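PDB 2QJW: Alpha/beta hydrolase from Xanthomonas campestris pv. campestris, which is a putative hydrolase of unknown substrate that probably uses a serine nucleophile, as is usual in the alpha/beta hydrolase superfamily. Local coordinates for residues H6-H11 against E65-A70; T42-R47 against R57-R62; I87-S92 against P113-A118; S123-W128 against L150-G155. One frame throughout, in Å; residues are numbered along the deposited sequence. Where two conformers were deposited one is given.

Interaction 1: H6-H11 against E65-A70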
loop_
_atom_site.group_PDB
_atom_site.type_symbol
_atom_site.label_atom_id
_atom_site.label_comp_id
_atom_site.label_asym_id
_atom_site.label_seq_id
_atom_site.Cartn_x
_atom_site.Cartn_y
_atom_site.Cartn_z
ATOM N N HIS A 6 1.391 -10.969 -20.750
ATOM C CA HIS A 6 0.634 -12.064 -20.166
ATOM C C HIS A 6 0.864 -12.182 -18.664
ATOM O O HIS A 6 2.002 -12.097 -18.208
ATOM C CB HIS A 6 1.146 -13.334 -20.786
ATOM C CG HIS A 6 0.363 -14.562 -20.467
ATOM N ND1 HIS A 6 -0.947 -14.724 -20.857
ATOM C CD2 HIS A 6 0.721 -15.706 -19.822
ATOM C CE1 HIS A 6 -1.347 -15.926 -20.491
ATOM N NE2 HIS A 6 -0.355 -16.539 -19.863
ATOM N N CYS A 7 -0.225 -12.397 -17.929
ATOM C CA CYS A 7 -0.163 -12.612 -16.465
ATOM C C CYS A 7 -0.439 -14.071 -16.120
ATOM O O CYS A 7 -1.377 -14.662 -16.643
ATOM C CB CYS A 7 -1.191 -11.767 -15.760
ATOM S SG CYS A 7 -0.962 -10.016 -15.906
ATOM N N ILE A 8 0.445 -14.663 -15.318
ATOM C CA ILE A 8 0.230 -16.029 -14.806
ATOM C C ILE A 8 -0.078 -15.877 -13.343
ATOM O O ILE A 8 0.715 -15.321 -12.613
ATOM C CB ILE A 8 1.403 -16.945 -15.051
ATOM C CG1 ILE A 8 1.776 -17.011 -16.537
ATOM C CG2 ILE A 8 1.035 -18.355 -14.460
ATOM C CD1 ILE A 8 3.057 -17.625 -16.907
ATOM N N LEU A 9 -1.274 -16.300 -12.914
ATOM C CA LEU A 9 -1.828 -16.065 -11.571
ATOM C C LEU A 9 -1.898 -17.398 -10.842
ATOM O O LEU A 9 -2.660 -18.276 -11.269
ATOM C CB LEU A 9 -3.220 -15.476 -11.709
ATOM C CG LEU A 9 -3.273 -14.324 -12.724
ATOM C CD1 LEU A 9 -4.704 -13.988 -12.975
ATOM C CD2 LEU A 9 -2.429 -13.113 -12.255
ATOM N N ALA A 10 -1.100 -17.592 -9.782
ATOM C CA ALA A 10 -0.973 -18.890 -9.097
ATOM C C ALA A 10 -1.695 -18.945 -7.770
ATOM O O ALA A 10 -1.363 -18.209 -6.840
ATOM C CB ALA A 10 0.492 -19.152 -8.864
ATOM N N HIS A 11 -2.671 -19.825 -7.719
ATOM C CA HIS A 11 -3.467 -20.027 -6.518
ATOM C C HIS A 11 -2.708 -20.638 -5.358
ATOM O O HIS A 11 -1.675 -21.258 -5.534
ATOM C CB HIS A 11 -4.717 -20.847 -6.868
ATOM C CG HIS A 11 -4.487 -22.325 -7.093
ATOM N ND1 HIS A 11 -4.184 -23.227 -6.074
ATOM C CD2 HIS A 11 -4.480 -23.041 -8.235
ATOM C CE1 HIS A 11 -4.037 -24.436 -6.603
ATOM N NE2 HIS A 11 -4.194 -24.348 -7.911
ATOM N N GLU A 65 7.562 -24.048 -16.417
ATOM C CA GLU A 65 7.301 -24.445 -17.796
ATOM C C GLU A 65 6.300 -23.515 -18.453
ATOM O O GLU A 65 6.474 -23.092 -19.607
ATOM C CB GLU A 65 6.827 -25.898 -17.813
ATOM C CG GLU A 65 8.024 -26.846 -17.577
ATOM C CD GLU A 65 7.664 -28.342 -17.559
ATOM O OE1 GLU A 65 6.508 -28.708 -17.844
ATOM O OE2 GLU A 65 8.573 -29.142 -17.272
ATOM N N ILE A 66 5.245 -23.169 -17.717
ATOM C CA ILE A 66 4.247 -22.268 -18.203
ATOM C C ILE A 66 4.780 -20.846 -18.432
ATOM O O ILE A 66 4.475 -20.155 -19.440
ATOM C CB ILE A 66 3.018 -22.259 -17.230
ATOM C CG1 ILE A 66 2.311 -23.631 -17.255
ATOM C CG2 ILE A 66 2.024 -21.212 -17.587
ATOM C CD1 ILE A 66 1.210 -23.819 -16.152
ATOM N N ALA A 67 5.605 -20.371 -17.495
ATOM C CA ALA A 67 6.174 -19.033 -17.663
ATOM C C ALA A 67 7.145 -18.957 -18.804
ATOM O O ALA A 67 7.133 -17.978 -19.564
ATOM C CB ALA A 67 6.856 -18.641 -16.331
ATOM N N ARG A 68 8.002 -19.965 -18.916
ATOM C CA ARG A 68 8.978 -20.014 -20.001
ATOM C C ARG A 68 8.261 -19.938 -21.331
ATOM O O ARG A 68 8.634 -19.105 -22.183
ATOM C CB ARG A 68 9.807 -21.311 -19.822
ATOM C CG ARG A 68 10.805 -21.696 -20.864
ATOM C CD ARG A 68 11.907 -20.751 -20.977
ATOM N NE ARG A 68 12.767 -20.630 -19.787
ATOM C CZ ARG A 68 13.757 -19.743 -19.713
ATOM N NH1 ARG A 68 13.996 -18.907 -20.737
ATOM N NH2 ARG A 68 14.486 -19.663 -18.611
ATOM N N ALA A 69 7.214 -20.747 -21.507
ATOM C CA ALA A 69 6.443 -20.715 -22.738
ATOM C C ALA A 69 5.912 -19.318 -23.041
ATOM O O ALA A 69 5.915 -18.829 -24.183
ATOM C CB ALA A 69 5.260 -21.738 -22.658
ATOM N N ALA A 70 5.405 -18.667 -22.005
ATOM C CA ALA A 70 4.860 -17.367 -22.146
ATOM C C ALA A 70 5.918 -16.324 -22.534
ATOM O O ALA A 70 5.645 -15.424 -23.314
ATOM C CB ALA A 70 4.096 -16.917 -20.823
#
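I8 pushes its CD1 methyl against the backbone of segment 65-70 of helix 56-71, where it meets A67 CA at 3.5 Å, the closest approach between the two segments. Two more methyls lie round that same carbon: I66 CG2 is 3.8 Å from I8 CD1, and A70 CB is 4.1 Å from it. The tip of one isoleucine thus sits among I66, A67 and A70, about one turn of the helix, touching A67 at CA, with A67 CB farther from I8 CD1 at 4.0 Å. The extended second torsion of I8 (chi2 167°) is what carries CD1 out to the helix.

Two residues earlier on the same side of the strand, H6 makes a lighter contact. Its CG is anti to the backbone N (chi1 -171°), and the ring reaches A70 through CD2, which lies 3.7 Å from A70 CB and meets it obliquely. The polar atoms of this imidazole are engaged elsewhere: ND1 bonds T35 OG1 and NE2 bonds E37 OE2, which fixes the ring while CD2 packs on A70. No hydrogen bond joins the two segments, and the contact is entirely one of van der Waals packing.

Strand 6-10 and segment 65-70 run antiparallel at 173°, their axes 9.8 Å apart: a helix packed on a central parallel sheet, as in the alpha/beta hydrolase fold. The strand sits between strands 35-37 and 76-81. V76 touches both I8 and A70, P39 touches both I8 and I66, and C7 and L9 point to the other side of the sheet, toward helices 20-31 and 162-174.

Interaction 2: T42-R47 against R57-R62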
loop_
_atom_site.group_PDB
_atom_site.type_symbol
_atom_site.label_atom_id
_atom_site.label_comp_id
_atom_site.label_asym_id
_atom_site.label_seq_id
_atom_site.Cartn_x
_atom_site.Cartn_y
_atom_site.Cartn_z
ATOM N N THR A 42 -3.940 -28.236 -8.161
ATOM C CA THR A 42 -4.636 -28.973 -7.110
ATOM C C THR A 42 -4.107 -30.407 -6.984
ATOM O O THR A 42 -4.082 -30.949 -5.885
ATOM C CB THR A 42 -6.163 -28.946 -7.305
ATOM O OG1 THR A 42 -6.509 -29.431 -8.601
ATOM C CG2 THR A 42 -6.729 -27.499 -7.133
ATOM N N ASP A 43 -3.652 -31.010 -8.074
ATOM C CA ASP A 43 -3.112 -32.377 -7.998
ATOM C C ASP A 43 -1.868 -32.422 -7.183
ATOM O O ASP A 43 -1.659 -33.326 -6.384
ATOM C CB ASP A 43 -2.848 -32.956 -9.428
ATOM C CG ASP A 43 -1.965 -32.087 -10.295
ATOM O OD1 ASP A 43 -2.089 -30.828 -10.249
ATOM O OD2 ASP A 43 -1.092 -32.665 -11.018
ATOM N N LEU A 44 -1.031 -31.416 -7.353
ATOM C CA LEU A 44 0.257 -31.328 -6.697
ATOM C C LEU A 44 0.076 -31.077 -5.216
ATOM O O LEU A 44 0.725 -31.713 -4.344
ATOM C CB LEU A 44 1.069 -30.185 -7.298
ATOM C CG LEU A 44 1.460 -30.397 -8.776
ATOM C CD1 LEU A 44 1.853 -29.076 -9.451
ATOM C CD2 LEU A 44 2.535 -31.495 -8.924
ATOM N N ASP A 45 -0.854 -30.216 -4.911
ATOM C CA ASP A 45 -1.100 -29.854 -3.487
ATOM C C ASP A 45 -1.589 -31.043 -2.669
ATOM O O ASP A 45 -1.243 -31.137 -1.467
ATOM C CB ASP A 45 -2.097 -28.716 -3.368
ATOM C CG ASP A 45 -1.550 -27.408 -3.916
ATOM O OD1 ASP A 45 -0.351 -27.350 -4.174
ATOM O OD2 ASP A 45 -2.351 -26.446 -4.011
ATOM N N ALA A 46 -2.335 -31.942 -3.324
ATOM C CA ALA A 46 -2.854 -33.160 -2.697
ATOM C C ALA A 46 -1.766 -34.210 -2.453
ATOM O O ALA A 46 -2.036 -35.186 -1.752
ATOM C CB ALA A 46 -3.991 -33.718 -3.531
ATOM N N ARG A 47 -0.544 -34.013 -2.889
ATOM C CA ARG A 47 0.499 -35.037 -2.714
ATOM C C ARG A 47 1.311 -34.886 -1.401
ATOM O O ARG A 47 2.505 -34.601 -1.361
ATOM C CB ARG A 47 1.398 -35.074 -3.917
ATOM C CG ARG A 47 0.617 -35.550 -5.152
ATOM C CD ARG A 47 0.389 -37.102 -5.164
ATOM N NE ARG A 47 1.662 -37.767 -5.176
ATOM C CZ ARG A 47 2.461 -37.862 -6.230
ATOM N NH1 ARG A 47 2.054 -37.462 -7.422
ATOM N NH2 ARG A 47 3.663 -38.418 -6.080
ATOM N N ARG A 57 8.077 -28.880 -5.296
ATOM C CA ARG A 57 8.993 -28.939 -6.418
ATOM C C ARG A 57 8.202 -29.044 -7.727
ATOM O O ARG A 57 8.532 -28.378 -8.700
ATOM C CB ARG A 57 9.928 -30.129 -6.293
ATOM C CG ARG A 57 10.879 -30.251 -7.461
ATOM N N GLY A 58 7.152 -29.854 -7.705
ATOM C CA GLY A 58 6.270 -30.062 -8.878
ATOM C C GLY A 58 5.557 -28.780 -9.260
ATOM O O GLY A 58 5.410 -28.450 -10.432
ATOM N N ARG A 59 5.140 -28.036 -8.241
ATOM C CA ARG A 59 4.514 -26.736 -8.456
ATOM C C ARG A 59 5.462 -25.790 -9.098
ATOM O O ARG A 59 5.136 -25.114 -10.063
ATOM C CB ARG A 59 4.053 -26.114 -7.140
ATOM C CG ARG A 59 2.622 -26.121 -6.913
ATOM C CD ARG A 59 2.315 -25.387 -5.591
ATOM N NE ARG A 59 0.937 -25.223 -5.291
ATOM C CZ ARG A 59 0.234 -24.098 -5.367
ATOM N NH1 ARG A 59 0.759 -22.981 -5.849
ATOM N NH2 ARG A 59 -1.017 -24.142 -4.992
ATOM N N LEU A 60 6.690 -25.737 -8.585
ATOM C CA LEU A 60 7.707 -24.898 -9.149
ATOM C C LEU A 60 7.985 -25.261 -10.613
ATOM O O LEU A 60 8.129 -24.379 -11.465
ATOM C CB LEU A 60 9.052 -24.993 -8.372
ATOM C CG LEU A 60 8.990 -24.414 -6.960
ATOM C CD1 LEU A 60 10.093 -25.022 -6.010
ATOM C CD2 LEU A 60 9.092 -22.938 -6.996
ATOM N N GLN A 61 8.123 -26.556 -10.884
ATOM C CA GLN A 61 8.430 -27.002 -12.263
ATOM C C GLN A 61 7.279 -26.706 -13.197
ATOM O O GLN A 61 7.525 -26.234 -14.314
ATOM C CB GLN A 61 8.758 -28.493 -12.283
ATOM C CG GLN A 61 9.057 -29.029 -13.691
ATOM C CD GLN A 61 10.358 -28.494 -14.264
ATOM O OE1 GLN A 61 11.286 -28.162 -13.511
ATOM N NE2 GLN A 61 10.444 -28.423 -15.593
ATOM N N ARG A 62 6.050 -26.904 -12.748
ATOM C CA ARG A 62 4.912 -26.663 -13.625
ATOM C C ARG A 62 4.830 -25.166 -13.969
ATOM O O ARG A 62 4.621 -24.788 -15.142
ATOM C CB ARG A 62 3.653 -27.144 -12.995
ATOM C CG ARG A 62 2.403 -26.908 -13.817
ATOM C CD ARG A 62 1.191 -27.542 -13.272
ATOM N NE ARG A 62 1.328 -29.001 -13.255
ATOM C CZ ARG A 62 0.507 -29.781 -12.562
ATOM N NH1 ARG A 62 -0.527 -29.274 -11.913
ATOM N NH2 ARG A 62 0.698 -31.093 -12.539
#
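D43 and R62 reach toward each other tip to tip, with carboxylate and guanidinium almost coplanar, 7° apart. The grip is end-on: NH1 of R62 donates to D43 OD1 at 2.8 Å, NH2 donates to D43 OD2, and both oxygens use their syn lone pairs. The second ion pair is built differently. R59 presents the side of its guanidinium to D45, with NE 2.7 Å from D45 OD1 and NH2 2.8 Å from D45 OD2, again in plane and syn, while the two side chains cross obliquely.

Between the pairs L44 points toward segment 57-62 of helix 56-71. Its CD1 stands 3.4 Å above the R62 guanidinium, over the centre, and lies 4.0 Å from R59 CG; CD2 comes 4.0 Å from G58 CA, close in against the bare backbone.

Each carboxylate therefore receives two nearly straight bonds, which keep each guanidinium coplanar with its carboxylate and fix its rotation. The D45-R59 pair is the more deeply buried; E14 N bonds D45 OD2, and R59 NH1 bonds H11 O. Such pairing would probably keep both aspartates ionised and offset the charges at this partly buried junction of helix 42-45 with helix 56-71.

Interaction 3: I87-S92 against P113-A118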
loop_
_atom_site.group_PDB
_atom_site.type_symbol
_atom_site.label_atom_id
_atom_site.label_comp_id
_atom_site.label_asym_id
_atom_site.label_seq_id
_atom_site.Cartn_x
_atom_site.Cartn_y
_atom_site.Cartn_z
ATOM N N ILE A 87 5.867 -19.687 -5.174
ATOM C CA ILE A 87 6.422 -20.252 -6.424
ATOM C C ILE A 87 6.604 -19.192 -7.531
ATOM O O ILE A 87 7.521 -19.276 -8.341
ATOM C CB ILE A 87 5.627 -21.472 -6.933
ATOM C CG1 ILE A 87 4.179 -21.144 -7.273
ATOM C CG2 ILE A 87 5.733 -22.609 -5.903
ATOM C CD1 ILE A 87 3.481 -22.257 -8.059
ATOM N N ALA A 88 5.761 -18.155 -7.539
ATOM C CA ALA A 88 5.913 -17.073 -8.506
ATOM C C ALA A 88 7.238 -16.410 -8.289
ATOM O O ALA A 88 8.008 -16.152 -9.198
ATOM C CB ALA A 88 4.723 -16.077 -8.378
ATOM N N ALA A 89 7.556 -16.112 -7.032
ATOM C CA ALA A 89 8.818 -15.499 -6.715
ATOM C C ALA A 89 10.017 -16.367 -7.102
ATOM O O ALA A 89 10.915 -15.894 -7.750
ATOM C CB ALA A 89 8.840 -15.109 -5.209
ATOM N N GLN A 90 9.980 -17.627 -6.777
ATOM C CA GLN A 90 11.096 -18.522 -7.098
ATOM C C GLN A 90 11.266 -18.641 -8.636
ATOM O O GLN A 90 12.402 -18.581 -9.124
ATOM C CB GLN A 90 10.942 -19.910 -6.463
ATOM C CG GLN A 90 10.888 -19.917 -4.962
ATOM C CD GLN A 90 12.180 -19.452 -4.308
ATOM O OE1 GLN A 90 13.241 -19.397 -4.918
ATOM N NE2 GLN A 90 12.089 -19.125 -3.055
ATOM N N VAL A 91 10.141 -18.717 -9.350
ATOM C CA VAL A 91 10.189 -18.854 -10.802
ATOM C C VAL A 91 10.741 -17.611 -11.448
ATOM O O VAL A 91 11.414 -17.708 -12.475
ATOM C CB VAL A 91 8.809 -19.295 -11.380
ATOM C CG1 VAL A 91 8.733 -19.126 -12.935
ATOM C CG2 VAL A 91 8.552 -20.737 -10.926
ATOM N N SER A 92 10.545 -16.411 -10.860
ATOM C CA SER A 92 11.098 -15.207 -11.454
ATOM C C SER A 92 12.635 -15.230 -11.549
ATOM O O SER A 92 13.186 -14.491 -12.338
ATOM C CB SER A 92 10.687 -13.940 -10.691
ATOM O OG SER A 92 11.298 -13.840 -9.414
ATOM N N PRO A 113 14.050 -23.767 -0.232
ATOM C CA PRO A 113 14.672 -22.453 -0.146
ATOM C C PRO A 113 13.746 -21.336 0.367
ATOM O O PRO A 113 12.521 -21.363 0.135
ATOM C CB PRO A 113 15.087 -22.169 -1.585
ATOM C CG PRO A 113 15.226 -23.514 -2.215
ATOM C CD PRO A 113 14.228 -24.375 -1.563
ATOM N N ALA A 114 14.339 -20.432 1.124
ATOM C CA ALA A 114 13.662 -19.237 1.591
ATOM C C ALA A 114 13.204 -18.429 0.380
ATOM O O ALA A 114 13.716 -18.552 -0.748
ATOM C CB ALA A 114 14.596 -18.416 2.427
ATOM N N LEU A 115 12.174 -17.643 0.629
ATOM C CA LEU A 115 11.622 -16.792 -0.407
ATOM C C LEU A 115 12.686 -15.906 -0.978
ATOM O O LEU A 115 13.426 -15.283 -0.253
ATOM C CB LEU A 115 10.553 -15.905 0.186
ATOM C CG LEU A 115 9.701 -15.011 -0.756
ATOM C CD1 LEU A 115 8.765 -15.826 -1.689
ATOM C CD2 LEU A 115 8.967 -13.992 0.052
ATOM N N ASP A 116 12.739 -15.837 -2.323
ATOM C CA ASP A 116 13.624 -14.928 -3.052
ATOM C C ASP A 116 12.930 -14.611 -4.359
ATOM O O ASP A 116 12.013 -15.290 -4.753
ATOM C CB ASP A 116 15.009 -15.542 -3.241
ATOM C CG ASP A 116 16.075 -14.544 -3.610
ATOM O OD1 ASP A 116 15.895 -13.352 -3.439
ATOM O OD2 ASP A 116 17.162 -15.021 -3.984
ATOM N N ALA A 117 13.440 -13.600 -5.048
ATOM C CA ALA A 117 12.840 -13.096 -6.252
ATOM C C ALA A 117 13.878 -12.360 -7.105
ATOM O O ALA A 117 14.859 -11.842 -6.596
ATOM C CB ALA A 117 11.673 -12.163 -5.909
ATOM N N ALA A 118 13.581 -12.263 -8.395
ATOM C CA ALA A 118 14.381 -11.472 -9.315
ATOM C C ALA A 118 14.305 -10.016 -8.904
ATOM O O ALA A 118 13.329 -9.550 -8.288
ATOM C CB ALA A 118 13.801 -11.628 -10.699
#
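Segment 113-118, with no regular structure, passes alongside residues 89-92 of helix 83-92, coming nearest where the CA atoms of A89 and A117 are 4.7 Å apart. A89 fills the middle of this approach. Its CB is 3.6 Å from L115 CD1 and 3.2 Å from the carbonyl oxygen of D116, a close fit that brings the helix right up to the passing main chain.

Two polar side chains hold the loop, Q90 at A114 and S92 at A118. Q90 starts away from the loop, but its bend at chi2 (-65°) turns CD back, and NE2 donates to A114 O at 2.9 Å. That bond is bent, 145° at the hydrogen, and the donor stands above the plane of the A114 carbonyl, although the oxygen lies close to the plane of the Q90 amide. The bond at S92 is nearly straight: A118 N donates to its OG at 3.0 Å and 175°. The hydroxyl in turn donates to A89 O at 2.7 Å, within the carbonyl plane. Accepting from the loop and donating into the helix, this one oxygen links the two. A118 CB also packs against S92, 3.4 Å from its carbonyl oxygen.

Helix 83-92 follows the probable nucleophile elbow (G80, S82, G84), and this contact joins it to the loop before strand 122-127. On the sheet side, L100 of strand 99-103 touches both A89 and A117. The loop is tied outward too, since D116 forms a salt bridge with R145 and L115 O accepts a bond from W141 NE1. L60 of helix 56-71 packs on Q90.

Interaction 4: S123-W128 against L150-G155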
loop_
_atom_site.group_PDB
_atom_site.type_symbol
_atom_site.label_atom_id
_atom_site.label_comp_id
_atom_site.label_asym_id
_atom_site.label_seq_id
_atom_site.Cartn_x
_atom_site.Cartn_y
_atom_site.Cartn_z
ATOM N N SER A 123 5.443 -5.931 -5.954
ATOM C CA SER A 123 4.378 -5.320 -5.172
ATOM C C SER A 123 3.749 -6.418 -4.333
ATOM O O SER A 123 3.411 -7.454 -4.867
ATOM C CB SER A 123 3.378 -4.638 -6.061
ATOM O OG SER A 123 2.318 -4.083 -5.343
ATOM N N ILE A 124 3.594 -6.156 -3.034
ATOM C CA ILE A 124 3.146 -7.136 -2.063
ATOM C C ILE A 124 1.932 -6.579 -1.359
ATOM O O ILE A 124 1.902 -5.397 -0.996
ATOM C CB ILE A 124 4.267 -7.451 -1.012
ATOM C CG1 ILE A 124 5.578 -7.886 -1.683
ATOM C CG2 ILE A 124 3.782 -8.477 0.026
ATOM C CD1 ILE A 124 6.755 -7.779 -0.725
ATOM N N VAL A 125 0.954 -7.440 -1.143
ATOM C CA VAL A 125 -0.194 -7.164 -0.245
ATOM C C VAL A 125 -0.112 -8.182 0.882
ATOM O O VAL A 125 -0.177 -9.359 0.613
ATOM C CB VAL A 125 -1.578 -7.181 -0.905
ATOM C CG1 VAL A 125 -2.689 -6.869 0.104
ATOM C CG2 VAL A 125 -1.567 -6.168 -2.040
ATOM N N HIS A 126 0.062 -7.699 2.135
ATOM C CA HIS A 126 0.063 -8.613 3.278
ATOM C C HIS A 126 -0.877 -8.152 4.345
ATOM O O HIS A 126 -1.294 -7.009 4.427
ATOM C CB HIS A 126 1.462 -8.720 3.833
ATOM C CG HIS A 126 1.674 -9.921 4.661
ATOM N ND1 HIS A 126 1.626 -11.175 4.122
ATOM C CD2 HIS A 126 1.943 -10.063 5.979
ATOM C CE1 HIS A 126 1.823 -12.055 5.100
ATOM N NE2 HIS A 126 1.998 -11.395 6.229
ATOM N N ALA A 127 -1.290 -9.137 5.144
ATOM C CA ALA A 127 -2.247 -8.938 6.263
ATOM C C ALA A 127 -1.527 -8.637 7.565
ATOM O O ALA A 127 -0.686 -9.442 7.993
ATOM C CB ALA A 127 -3.074 -10.202 6.398
ATOM N N TRP A 128 -1.888 -7.540 8.230
ATOM C CA TRP A 128 -1.344 -7.247 9.525
ATOM C C TRP A 128 -1.520 -8.441 10.475
ATOM O O TRP A 128 -0.605 -8.640 11.315
ATOM C CB TRP A 128 -2.080 -6.060 10.160
ATOM C CG TRP A 128 -1.632 -4.710 9.758
ATOM C CD1 TRP A 128 -2.394 -3.741 9.225
ATOM C CD2 TRP A 128 -0.321 -4.155 9.897
ATOM N NE1 TRP A 128 -1.648 -2.616 8.988
ATOM C CE2 TRP A 128 -0.377 -2.829 9.422
ATOM C CE3 TRP A 128 0.898 -4.628 10.429
ATOM C CZ2 TRP A 128 0.694 -2.017 9.426
ATOM C CZ3 TRP A 128 1.978 -3.770 10.439
ATOM C CH2 TRP A 128 1.866 -2.489 9.940
ATOM N N LEU A 150 1.965 -3.166 0.823
ATOM C CA LEU A 150 0.652 -2.722 1.361
ATOM C C LEU A 150 0.201 -3.672 2.440
ATOM O O LEU A 150 0.120 -4.867 2.187
ATOM C CB LEU A 150 -0.434 -2.676 0.278
ATOM C CG LEU A 150 -1.818 -2.247 0.705
ATOM C CD1 LEU A 150 -1.754 -0.766 1.039
ATOM C CD2 LEU A 150 -2.846 -2.498 -0.401
ATOM N N LEU A 151 0.051 -3.115 3.629
ATOM C CA LEU A 151 -0.414 -3.843 4.818
ATOM C C LEU A 151 -1.834 -3.409 5.067
ATOM O O LEU A 151 -2.121 -2.229 5.238
ATOM C CB LEU A 151 0.530 -3.569 6.016
ATOM C CG LEU A 151 1.929 -4.160 5.860
ATOM C CD1 LEU A 151 2.965 -3.276 6.474
ATOM C CD2 LEU A 151 1.922 -5.580 6.433
ATOM N N VAL A 152 -2.673 -4.418 5.219
ATOM C CA VAL A 152 -4.108 -4.219 5.447
ATOM C C VAL A 152 -4.599 -4.925 6.709
ATOM O O VAL A 152 -3.991 -5.889 7.183
ATOM C CB VAL A 152 -4.968 -4.694 4.248
ATOM C CG1 VAL A 152 -4.613 -3.935 2.963
ATOM C CG2 VAL A 152 -4.793 -6.181 3.980
ATOM N N ASP A 153 -5.668 -4.376 7.252
ATOM C CA ASP A 153 -6.292 -4.917 8.478
ATOM C C ASP A 153 -7.097 -6.140 8.186
ATOM O O ASP A 153 -8.299 -6.042 7.919
ATOM C CB ASP A 153 -7.140 -3.825 9.102
ATOM C CG ASP A 153 -7.814 -4.275 10.404
ATOM O OD1 ASP A 153 -7.368 -5.315 10.918
ATOM O OD2 ASP A 153 -8.682 -3.511 10.882
ATOM N N ASP A 154 -6.417 -7.286 8.146
ATOM C CA ASP A 154 -7.076 -8.531 7.738
ATOM C C ASP A 154 -6.173 -9.662 8.242
ATOM O O ASP A 154 -5.067 -9.440 8.739
ATOM C CB ASP A 154 -7.280 -8.612 6.201
ATOM C CG ASP A 154 -8.500 -9.389 5.785
ATOM O OD1 ASP A 154 -8.991 -10.287 6.492
ATOM O OD2 ASP A 154 -9.067 -9.100 4.709
ATOM N N GLY A 155 -6.636 -10.895 8.057
ATOM C CA GLY A 155 -5.835 -12.082 8.246
ATOM C C GLY A 155 -5.332 -12.664 6.941
ATOM O O GLY A 155 -5.525 -12.079 5.857
#
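The shortest bond here runs from H126 N to L150 O, 2.8 Å long and nearly along the C=O axis. It belongs to a regular parallel pairing: H126 bonds through N to L150 O and through O to V152 N, the latter at 3.0 Å, and so straddles L151. The bonds from L150 N to I124 O and from W128 N to V152 O, 2.9 Å, continue the pattern. CA-H...O contacts fill in between, one from V125 CA to L150 O and one from L151 CA to H126 O.

On one face of the sheet V125, L150 and V152 line up loosely, with V125 CG2 4.2 Å from L150 CD2. The tighter packing is on the other face, where L151 meets W128. Their side chains cross at about a right angle, and L151 CB lies over one face of the indole, 3.9 Å from the centroid of its five-membered ring, in a CH-pi contact. L151 CD1 lies near the outer rim of the six-membered ring, 3.7 Å from W128 CH2. The indole N-H is used elsewhere, bonding to A147 O of the second subunit. A127 CB packs against the backbone of D154 and G155, 3.1 Å from G155 O.

L150 and L151 also pair antiparallel with a strand of the second subunit, which carries the sheet across the interface. The two strands, with helix 135-145 between them, form a beta-alpha-beta unit of the alpha/beta hydrolase fold, and the loops after them carry D130 and H156, the probable acid and base of a catalytic triad with S82.

From the N terminus, strand 6-10 takes part in interaction 1, whose loop closes at residues 65-70 of helix 56-71. Interaction 2 lies within that loop, joining helix 42-45 to an earlier part of the same helix 56-71; the two contacts touch. Interaction 3 follows in series, tying helix 83-92 to the loop before strand 122-127, and it meets interaction 2 through L60 and I87 and interaction 1 through A67 and V91. Interaction 4 opens last and pairs strands 122-127 and 148-152. It and interaction 1 reach the same sheet on opposite sides of the chain's centre, about 24 Å apart between centres.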